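Local coordinates for uncharacterized NTF2-like protein (Cytophaga hutchinsonii ATCC 33406, PDB 3F40) that is of unknown function but adopts an NTF2-like, SnoaL-type fold, a cone of curved sheet and helices that in relatives often encloses a ligand pocket, at residues D10-F15 with G90-E95; F59-H64 with Y77-N82; K84-S89 with V104-R109. All coordinates share one frame; numbering follows the deposited sequence.

Interaction 1. Residues D10-F15 with G90-E95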
loop_
_atom_site.group_PDB
_atom_site.type_symbol
_atom_site.label_atom_id
_atom_site.label_comp_id
_atom_site.label_asym_id
_atom_site.label_seq_id
_atom_site.Cartn_x
_atom_site.Cartn_y
_atom_site.Cartn_z
ATOM N N ASP A 10 1.953 -4.000 17.817
ATOM C CA ASP A 10 2.509 -3.033 18.784
ATOM C C ASP A 10 3.863 -2.539 18.334
ATOM O O ASP A 10 4.174 -1.356 18.399
ATOM C CB ASP A 10 2.639 -3.664 20.162
ATOM C CG ASP A 10 1.318 -3.990 20.827
ATOM O OD1 ASP A 10 0.402 -3.175 20.796
ATOM O OD2 ASP A 10 1.204 -5.050 21.478
ATOM N N LEU A 11 4.737 -3.421 17.843
ATOM C CA LEU A 11 6.073 -2.964 17.361
ATOM C C LEU A 11 6.000 -1.940 16.278
ATOM O O LEU A 11 6.747 -0.941 16.244
ATOM C CB LEU A 11 6.887 -4.095 16.755
ATOM C CG LEU A 11 7.408 -5.149 17.704
ATOM C CD1 LEU A 11 8.061 -6.313 16.934
ATOM C CD2 LEU A 11 8.406 -4.566 18.707
ATOM N N VAL A 12 5.119 -2.187 15.328
ATOM C CA VAL A 12 5.050 -1.228 14.238
ATOM C C VAL A 12 4.516 0.107 14.726
ATOM O O VAL A 12 5.050 1.172 14.389
ATOM C CB VAL A 12 4.251 -1.768 13.029
ATOM C CG1 VAL A 12 4.064 -0.697 11.976
ATOM C CG2 VAL A 12 4.962 -3.025 12.449
ATOM N N LEU A 13 3.477 0.063 15.541
ATOM C CA LEU A 13 2.916 1.321 16.044
ATOM C C LEU A 13 3.895 2.055 16.952
ATOM O O LEU A 13 3.901 3.291 16.980
ATOM C CB LEU A 13 1.575 1.072 16.714
ATOM C CG LEU A 13 0.510 0.666 15.711
ATOM C CD1 LEU A 13 -0.856 0.504 16.414
ATOM C CD2 LEU A 13 0.379 1.640 14.524
ATOM N N GLU A 14 4.665 1.305 17.715
ATOM C CA GLU A 14 5.699 1.921 18.555
ATOM C C GLU A 14 6.755 2.587 17.699
ATOM O O GLU A 14 7.249 3.657 18.034
ATOM C CB GLU A 14 6.366 0.905 19.444
ATOM C CG GLU A 14 5.477 0.391 20.518
ATOM C CD GLU A 14 6.109 -0.675 21.333
ATOM O OE1 GLU A 14 7.296 -1.078 20.994
ATOM O OE2 GLU A 14 5.371 -1.108 22.264
ATOM N N PHE A 15 7.123 1.956 16.599
ATOM C CA PHE A 15 8.115 2.558 15.674
ATOM C C PHE A 15 7.596 3.868 15.122
ATOM O O PHE A 15 8.306 4.880 15.115
ATOM C CB PHE A 15 8.442 1.553 14.540
ATOM C CG PHE A 15 9.416 2.071 13.520
ATOM C CD1 PHE A 15 10.755 2.240 13.857
ATOM C CD2 PHE A 15 9.032 2.351 12.224
ATOM C CE1 PHE A 15 11.655 2.725 12.936
ATOM C CE2 PHE A 15 9.946 2.817 11.312
ATOM C CZ PHE A 15 11.255 2.996 11.673
ATOM N N GLY A 90 2.714 1.733 3.451
ATOM C CA GLY A 90 3.989 1.228 3.948
ATOM C C GLY A 90 3.845 -0.222 4.344
ATOM O O GLY A 90 2.991 -0.582 5.155
ATOM N N LEU A 91 4.700 -1.067 3.768
ATOM C CA LEU A 91 4.699 -2.504 4.003
ATOM C C LEU A 91 5.919 -2.871 4.850
ATOM O O LEU A 91 7.063 -2.734 4.421
ATOM C CB LEU A 91 4.752 -3.232 2.671
ATOM C CG LEU A 91 4.849 -4.740 2.718
ATOM C CD1 LEU A 91 3.595 -5.375 3.314
ATOM C CD2 LEU A 91 5.119 -5.269 1.298
ATOM N N TYR A 92 5.651 -3.282 6.088
ATOM C CA TYR A 92 6.659 -3.633 7.071
ATOM C C TYR A 92 6.702 -5.148 7.235
ATOM O O TYR A 92 5.651 -5.776 7.469
ATOM C CB TYR A 92 6.327 -2.979 8.434
ATOM C CG TYR A 92 6.278 -1.488 8.415
ATOM C CD1 TYR A 92 5.179 -0.810 7.920
ATOM C CD2 TYR A 92 7.311 -0.743 8.909
ATOM C CE1 TYR A 92 5.167 0.573 7.842
ATOM C CE2 TYR A 92 7.306 0.651 8.827
ATOM C CZ TYR A 92 6.235 1.301 8.274
ATOM O OH TYR A 92 6.220 2.669 8.163
ATOM N N HIS A 93 7.908 -5.711 7.158
ATOM C CA HIS A 93 8.091 -7.142 7.406
ATOM C C HIS A 93 8.795 -7.306 8.754
ATOM O O HIS A 93 9.742 -6.570 9.040
ATOM C CB HIS A 93 8.938 -7.782 6.305
ATOM C CG HIS A 93 8.996 -9.268 6.388
ATOM N ND1 HIS A 93 7.954 -10.067 5.976
ATOM C CD2 HIS A 93 9.977 -10.100 6.821
ATOM C CE1 HIS A 93 8.290 -11.335 6.162
ATOM N NE2 HIS A 93 9.495 -11.377 6.705
ATOM N N LEU A 94 8.323 -8.262 9.527
ATOM C CA LEU A 94 8.874 -8.529 10.871
ATOM C C LEU A 94 9.286 -9.961 10.994
ATOM O O LEU A 94 8.606 -10.897 10.524
ATOM C CB LEU A 94 7.830 -8.207 11.934
ATOM C CG LEU A 94 7.417 -6.707 11.904
ATOM C CD1 LEU A 94 6.125 -6.522 11.131
ATOM C CD2 LEU A 94 7.300 -6.086 13.306
ATOM N N GLU A 95 10.414 -10.120 11.656
ATOM C CA GLU A 95 10.931 -11.437 11.975
ATOM C C GLU A 95 11.660 -11.315 13.268
ATOM O O GLU A 95 12.371 -10.361 13.519
ATOM C CB GLU A 95 11.901 -11.953 10.930
ATOM C CG GLU A 95 11.214 -12.182 9.617
ATOM C CD GLU A 95 12.008 -12.934 8.592
ATOM O OE1 GLU A 95 13.171 -13.310 8.852
ATOM O OE2 GLU A 95 11.433 -13.186 7.514
#
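Val-12 lays its CG1 methyl over one face of the Tyr-92 ring, 4.3 Å from CG1 to the ring centroid and only 12° off the ring normal, a CH-pi contact displaced toward the rim on the CD1 side. The valine stands with CG1 anti to its backbone N (chi1 174°), which leaves CG2 beside that N and directed at Leu-94. There the methyl meets both branches of the leucine, with Val-12 CG2 3.9 Å from Leu-94 CD1 and equally near CD2, so one residue of the helix spans two residues of the strand. Tyr-92 and Leu-94 alternate with His-93, whose side chain leaves from the other face of the strand. This is the helix-on-sheet packing of the NTF2-like fold: the N-terminal helix 8-20 lies across the concave side of the curved sheet, here with the axes of helix 10-15 and strand 90-95 10.3 Å apart and their directions 125° from each other. Leu-11 slides past Leu-94 in the opposite direction, Leu-11 CD1 coming to 3.7 Å from Leu-94 CD2, while Phe-15 crosses Tyr-92 at about a right angle, its CD2 4.2 Å from Tyr-92 CE2. The contact holds no hydrogen bond between the segments and rests on apolar groups alone. The phenol end of Tyr-92 is satisfied beyond it, by the hydroxyl of Tyr-77 on strand 72-81, and Val-73 and Leu-75 of that strand also pack on Val-12. On the far face His-93 NE2 donates to the anti lone pair of Glu-95 OE2 at 2.8 Å, in the plane of the imidazole, while ND1 bonds to Asp-72, so both ring nitrogens face carboxylates, which probably holds the ring's rotation and may favour the doubly protonated imidazole.

Interaction 2. Residues F59-H64 with Y77-N82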
loop_
_atom_site.group_PDB
_atom_site.type_symbol
_atom_site.label_atom_id
_atom_site.label_comp_id
_atom_site.label_asym_id
_atom_site.label_seq_id
_atom_site.Cartn_x
_atom_site.Cartn_y
_atom_site.Cartn_z
ATOM N N PHE A 59 10.357 13.060 9.266
ATOM C CA PHE A 59 9.039 12.781 8.698
ATOM C C PHE A 59 8.040 12.480 9.799
ATOM O O PHE A 59 8.395 11.949 10.832
ATOM C CB PHE A 59 9.067 11.578 7.734
ATOM C CG PHE A 59 9.909 11.764 6.516
ATOM C CD1 PHE A 59 10.171 13.013 5.987
ATOM C CD2 PHE A 59 10.410 10.659 5.885
ATOM C CE1 PHE A 59 10.943 13.129 4.818
ATOM C CE2 PHE A 59 11.160 10.799 4.726
ATOM C CZ PHE A 59 11.425 12.025 4.220
ATOM N N LYS A 60 6.808 12.915 9.566
ATOM C CA LYS A 60 5.687 12.678 10.463
ATOM C C LYS A 60 4.593 11.874 9.760
ATOM O O LYS A 60 4.393 12.021 8.582
ATOM C CB LYS A 60 5.128 13.992 10.996
ATOM C CG LYS A 60 6.134 14.852 11.733
ATOM C CD LYS A 60 6.664 14.162 12.975
ATOM C CE LYS A 60 7.679 14.998 13.771
ATOM N NZ LYS A 60 8.932 15.285 13.028
ATOM N N TYR A 61 3.885 11.035 10.520
ATOM C CA TYR A 61 2.952 10.054 9.974
ATOM C C TYR A 61 1.601 10.126 10.649
ATOM O O TYR A 61 1.527 10.186 11.888
ATOM C CB TYR A 61 3.511 8.634 10.185
ATOM C CG TYR A 61 4.882 8.440 9.596
ATOM C CD1 TYR A 61 6.001 8.888 10.261
ATOM C CD2 TYR A 61 5.054 7.825 8.369
ATOM C CE1 TYR A 61 7.275 8.739 9.720
ATOM C CE2 TYR A 61 6.314 7.660 7.817
ATOM C CZ TYR A 61 7.418 8.125 8.514
ATOM O OH TYR A 61 8.705 8.042 8.023
ATOM N N VAL A 62 0.556 10.084 9.849
ATOM C CA VAL A 62 -0.766 9.945 10.383
ATOM C C VAL A 62 -1.317 8.662 9.804
ATOM O O VAL A 62 -1.541 8.561 8.595
ATOM C CB VAL A 62 -1.682 11.111 10.020
ATOM C CG1 VAL A 62 -3.085 10.817 10.501
ATOM C CG2 VAL A 62 -1.147 12.462 10.589
ATOM N N VAL A 63 -1.527 7.697 10.689
ATOM C CA VAL A 63 -1.972 6.370 10.282
ATOM C C VAL A 63 -3.511 6.342 10.189
ATOM O O VAL A 63 -4.228 6.622 11.180
ATOM C CB VAL A 63 -1.507 5.275 11.270
ATOM C CG1 VAL A 63 -2.047 3.912 10.839
ATOM C CG2 VAL A 63 0.020 5.224 11.392
ATOM N N HIS A 64 -4.003 6.011 9.003
ATOM C CA HIS A 64 -5.442 5.916 8.721
ATOM C C HIS A 64 -5.962 4.499 8.793
ATOM O O HIS A 64 -7.093 4.270 9.206
ATOM C CB HIS A 64 -5.754 6.519 7.366
ATOM C CG HIS A 64 -5.562 7.994 7.355
ATOM N ND1 HIS A 64 -4.664 8.636 6.538
ATOM C CD2 HIS A 64 -6.137 8.951 8.116
ATOM C CE1 HIS A 64 -4.715 9.934 6.779
ATOM N NE2 HIS A 64 -5.593 10.149 7.739
ATOM N N TYR A 77 -1.081 5.569 5.400
ATOM C CA TYR A 77 -0.766 6.747 6.167
ATOM C C TYR A 77 -0.401 7.943 5.306
ATOM O O TYR A 77 0.053 7.820 4.176
ATOM C CB TYR A 77 0.327 6.455 7.203
ATOM C CG TYR A 77 1.639 5.749 6.795
ATOM C CD1 TYR A 77 2.059 5.622 5.487
ATOM C CD2 TYR A 77 2.467 5.259 7.780
ATOM C CE1 TYR A 77 3.254 4.962 5.175
ATOM C CE2 TYR A 77 3.655 4.619 7.510
ATOM C CZ TYR A 77 4.053 4.466 6.200
ATOM O OH TYR A 77 5.257 3.824 5.917
ATOM N N ASP A 78 -0.613 9.124 5.890
ATOM C CA ASP A 78 -0.162 10.370 5.284
ATOM C C ASP A 78 1.207 10.652 5.889
ATOM O O ASP A 78 1.387 10.579 7.127
ATOM C CB ASP A 78 -1.124 11.513 5.550
ATOM C CG ASP A 78 -2.414 11.386 4.788
ATOM O OD1 ASP A 78 -2.498 10.649 3.792
ATOM O OD2 ASP A 78 -3.364 12.081 5.185
ATOM N N ILE A 79 2.173 10.988 5.038
ATOM C CA ILE A 79 3.510 11.319 5.493
ATOM C C ILE A 79 3.792 12.783 5.174
ATOM O O ILE A 79 3.653 13.232 4.039
ATOM C CB ILE A 79 4.621 10.443 4.849
ATOM C CG1 ILE A 79 4.243 8.953 4.788
ATOM C CG2 ILE A 79 5.907 10.640 5.632
ATOM C CD1 ILE A 79 5.256 8.107 4.044
ATOM N N ASN A 80 4.105 13.530 6.212
ATOM C CA ASN A 80 4.534 14.919 6.060
ATOM C C ASN A 80 6.040 14.907 5.845
ATOM O O ASN A 80 6.814 14.592 6.738
ATOM C CB ASN A 80 4.124 15.753 7.273
ATOM C CG ASN A 80 4.415 17.212 7.072
ATOM O OD1 ASN A 80 5.434 17.559 6.512
ATOM N ND2 ASN A 80 3.514 18.071 7.518
HETATM N N MSE A 81 6.417 15.164 4.599
HETATM C CA MSE A 81 7.798 15.162 4.191
HETATM C C MSE A 81 8.159 16.597 3.841
HETATM O O MSE A 81 7.835 17.103 2.758
HETATM C CB MSE A 81 7.975 14.221 3.004
HETATM C CG MSE A 81 7.533 12.772 3.317
HETATM SE SE MSE A 81 7.578 11.570 1.780
HETATM C CE MSE A 81 9.444 11.617 1.440
ATOM N N ASN A 82 8.783 17.240 4.817
ATOM C CA ASN A 82 9.286 18.604 4.678
ATOM C C ASN A 82 8.214 19.555 4.184
ATOM O O ASN A 82 8.442 20.415 3.338
ATOM C CB ASN A 82 10.512 18.577 3.779
ATOM C CG ASN A 82 11.685 17.870 4.437
ATOM O OD1 ASN A 82 12.138 16.811 3.968
ATOM N ND2 ASN A 82 12.158 18.424 5.559
HETATM O O HOH W 1 -3.300 8.126 4.218
#
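The axes of strands 60-64 and 77-81, which run antiparallel, approach to 4.6 Å, with Lys-60/Asn-80 and Val-62/Asp-78 as hydrogen-bonded pairs and Tyr-61/Ile-79 and Val-63/Tyr-77 as non-hydrogen-bonded pairs between them. The bond from Lys-60 N to Asn-80 O is the longest of the four at 3.3 Å, where the pairing nears its end. Just beyond it the Phe-59 ring lies against selenomethionine Met-81: Met-81 CG sits over one face of the Phe-59 ring, 3.8 Å from its centroid, and the bend at chi3 (64°) brings Met-81 CE to 3.4 Å from Phe-59 CZ. An alanine in place of Phe-59 would remove the ring on which Met-81 CG and CE rest and would probably loosen the packing at this end of the hairpin. On the same side Tyr-61 and Tyr-77 point the same way, their rings oblique at 45° with Tyr-61 CD2 3.6 Å from Tyr-77 CE2. Ile-79 runs alongside Tyr-61 and puts CG2 over its ring. Tyr-77 reaches this position with CG in the crowded place between N and carbonyl carbon (chi1 50°). On the opposite face, beside Val-62, Asp-78 meets His-64: the imidazole turns its edge to the carboxylate, His-64 CE1 lying 3.0 Å from Asp-78 OD2 with the two planes far from parallel, and a water joins His-64 ND1 to Asp-78 OD1, to which it donates. Ile-16 and Leu-19 of helix 8-20 pack on Tyr-61, and the hairpin forms one margin of the sheet within this chain, strand 72-81 being paired on its other side with strand 84-95.

Interaction 3. Residues K84-S89 with V104-R109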
loop_
_atom_site.group_PDB
_atom_site.type_symbol
_atom_site.label_atom_id
_atom_site.label_comp_id
_atom_site.label_asym_id
_atom_site.label_seq_id
_atom_site.Cartn_x
_atom_site.Cartn_y
_atom_site.Cartn_z
ATOM N N LYS A 84 5.385 18.849 2.750
ATOM C CA LYS A 84 4.509 18.258 1.743
ATOM C C LYS A 84 3.858 17.037 2.371
ATOM O O LYS A 84 4.531 16.221 3.000
ATOM C CB LYS A 84 5.275 17.864 0.481
ATOM C CG LYS A 84 5.805 19.049 -0.343
ATOM C CD LYS A 84 4.675 19.818 -0.989
ATOM N N THR A 85 2.547 16.935 2.230
ATOM C CA THR A 85 1.801 15.754 2.726
ATOM C C THR A 85 1.529 14.828 1.551
ATOM O O THR A 85 0.951 15.225 0.532
ATOM C CB THR A 85 0.518 16.153 3.460
ATOM O OG1 THR A 85 0.876 16.933 4.601
ATOM C CG2 THR A 85 -0.270 14.938 3.933
ATOM N N ILE A 86 1.999 13.585 1.723
ATOM C CA ILE A 86 1.904 12.561 0.709
ATOM C C ILE A 86 1.177 11.364 1.261
ATOM O O ILE A 86 1.515 10.890 2.339
ATOM C CB ILE A 86 3.318 12.108 0.320
ATOM C CG1 ILE A 86 4.118 13.305 -0.209
ATOM C CG2 ILE A 86 3.282 10.901 -0.651
ATOM C CD1 ILE A 86 3.917 13.598 -1.648
ATOM N N ALA A 87 0.176 10.887 0.519
ATOM C CA ALA A 87 -0.531 9.669 0.887
ATOM C C ALA A 87 0.283 8.484 0.411
ATOM O O ALA A 87 0.606 8.363 -0.765
ATOM C CB ALA A 87 -1.945 9.613 0.287
ATOM N N ALA A 88 0.543 7.572 1.338
ATOM C CA ALA A 88 1.395 6.416 1.076
ATOM C C ALA A 88 0.839 5.147 1.701
ATOM O O ALA A 88 -0.036 5.171 2.565
ATOM C CB ALA A 88 2.812 6.659 1.664
ATOM N N SER A 89 1.396 4.042 1.238
ATOM C CA SER A 89 1.192 2.732 1.826
ATOM C C SER A 89 2.563 2.184 2.217
ATOM O O SER A 89 3.445 2.166 1.399
ATOM C CB SER A 89 0.509 1.803 0.818
ATOM O OG SER A 89 0.341 0.516 1.365
ATOM N N VAL A 104 7.909 1.294 0.928
ATOM C CA VAL A 104 6.879 2.341 0.956
ATOM C C VAL A 104 6.517 2.735 -0.474
ATOM O O VAL A 104 7.366 2.834 -1.345
ATOM C CB VAL A 104 7.315 3.551 1.860
ATOM C CG1 VAL A 104 8.483 4.291 1.298
ATOM C CG2 VAL A 104 6.135 4.467 2.118
ATOM N N TYR A 105 5.227 2.914 -0.668
ATOM C CA TYR A 105 4.616 3.144 -1.977
ATOM C C TYR A 105 3.931 4.495 -2.012
ATOM O O TYR A 105 3.024 4.728 -1.237
ATOM C CB TYR A 105 3.570 2.074 -2.291
ATOM C CG TYR A 105 4.042 0.661 -2.284
ATOM C CD1 TYR A 105 4.158 -0.040 -1.104
ATOM C CD2 TYR A 105 4.334 0.011 -3.467
ATOM C CE1 TYR A 105 4.573 -1.359 -1.105
ATOM C CE2 TYR A 105 4.720 -1.293 -3.481
ATOM C CZ TYR A 105 4.860 -1.979 -2.281
ATOM O OH TYR A 105 5.216 -3.306 -2.285
ATOM N N PHE A 106 4.334 5.333 -2.948
ATOM C CA PHE A 106 3.715 6.619 -3.170
ATOM C C PHE A 106 4.254 7.272 -4.421
ATOM O O PHE A 106 5.283 6.855 -4.946
ATOM C CB PHE A 106 3.867 7.581 -1.970
ATOM C CG PHE A 106 5.290 7.965 -1.609
ATOM C CD1 PHE A 106 5.979 7.240 -0.672
ATOM C CD2 PHE A 106 5.871 9.121 -2.128
ATOM C CE1 PHE A 106 7.248 7.603 -0.291
ATOM C CE2 PHE A 106 7.156 9.459 -1.753
ATOM C CZ PHE A 106 7.825 8.707 -0.827
ATOM N N ASP A 107 3.537 8.294 -4.873
ATOM C CA ASP A 107 3.963 9.102 -6.018
ATOM C C ASP A 107 4.833 10.252 -5.495
ATOM O O ASP A 107 4.334 11.144 -4.802
ATOM C CB ASP A 107 2.738 9.645 -6.749
ATOM C CG ASP A 107 3.076 10.620 -7.854
ATOM O OD1 ASP A 107 4.262 10.819 -8.171
ATOM O OD2 ASP A 107 2.080 11.193 -8.390
ATOM N N PRO A 108 6.150 10.233 -5.748
ATOM C CA PRO A 108 6.997 11.257 -5.162
ATOM C C PRO A 108 7.083 12.543 -5.960
ATOM O O PRO A 108 7.760 13.478 -5.533
ATOM C CB PRO A 108 8.364 10.586 -5.197
ATOM C CG PRO A 108 8.311 9.822 -6.526
ATOM C CD PRO A 108 6.900 9.279 -6.563
ATOM N N ARG A 109 6.373 12.640 -7.077
ATOM C CA ARG A 109 6.552 13.809 -7.952
ATOM C C ARG A 109 6.321 15.167 -7.258
ATOM O O ARG A 109 7.059 16.120 -7.527
ATOM C CB ARG A 109 5.731 13.678 -9.235
ATOM C CG ARG A 109 6.228 12.614 -10.173
ATOM C CD ARG A 109 5.322 12.438 -11.366
ATOM N NE ARG A 109 4.004 11.997 -10.926
ATOM C CZ ARG A 109 2.893 12.027 -11.662
ATOM N NH1 ARG A 109 2.922 12.490 -12.887
ATOM N NH2 ARG A 109 1.750 11.625 -11.130
HETATM O O HOH W 2 1.047 8.912 -3.448
#
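Ile-86 and Phe-106 cross at about a right angle, Ile-86 CG2 lying 3.5 Å from Phe-106 CD2 and nearly as close to its CB. Beside them Ala-88 CB packs on Phe-106 CB and, 4.0 Å away, on Val-104 CG2. These side chains are placed beside the antiparallel hydrogen-bonded pair Ser-89/Tyr-105: Ser-89 N donates to Tyr-105 O, and Tyr-105 N returns a 2.8 Å bond to Ser-89 O, almost along the C=O axis. Past this pair the two chain segments are linked by a water, which donates to Ala-87 O and accepts from Asp-107 N. Asp-107 then shapes the departing chain as an Asx turn; OD1 takes both Arg-109 N and NE, while Arg-109 NH2 reaches Asp-107 OD2 at 2.8 Å in a side-on salt bridge. Outward, Ser-89 OG bonds to Ser-89 OG of the second subunit, and Tyr-105 packs on Ile-76 of that subunit, which places this face at the dimer interface. Within the sheet, strand 84-95 runs between strands 72-81 and 98-105; Pro-40 and Met-41, from the loop after strand 35-39, pack on Phe-106.

From the N terminus, helix 8-20 meets strand 84-95 in interaction 1, closing a loop of 74 residues, the long closure that sets the helix on the sheet. Interaction 2 falls within that span, a local hairpin closure of strands 60-69 and 72-81. Interaction 3 follows it in series, pairing strand 84-95 with strand 98-105 in a hairpin loop of 14 residues, and crosses interaction 1, because its first segment lies before residues 90-95 and its second after them. Neighbouring strands join the sites directly: Ile-79 N and Ile-86 O, and Tyr-77 O and Ala-88 N, probably hydrogen-bond between interactions 2 and 3. Together they join the helix and the C-terminal segment to one sheet.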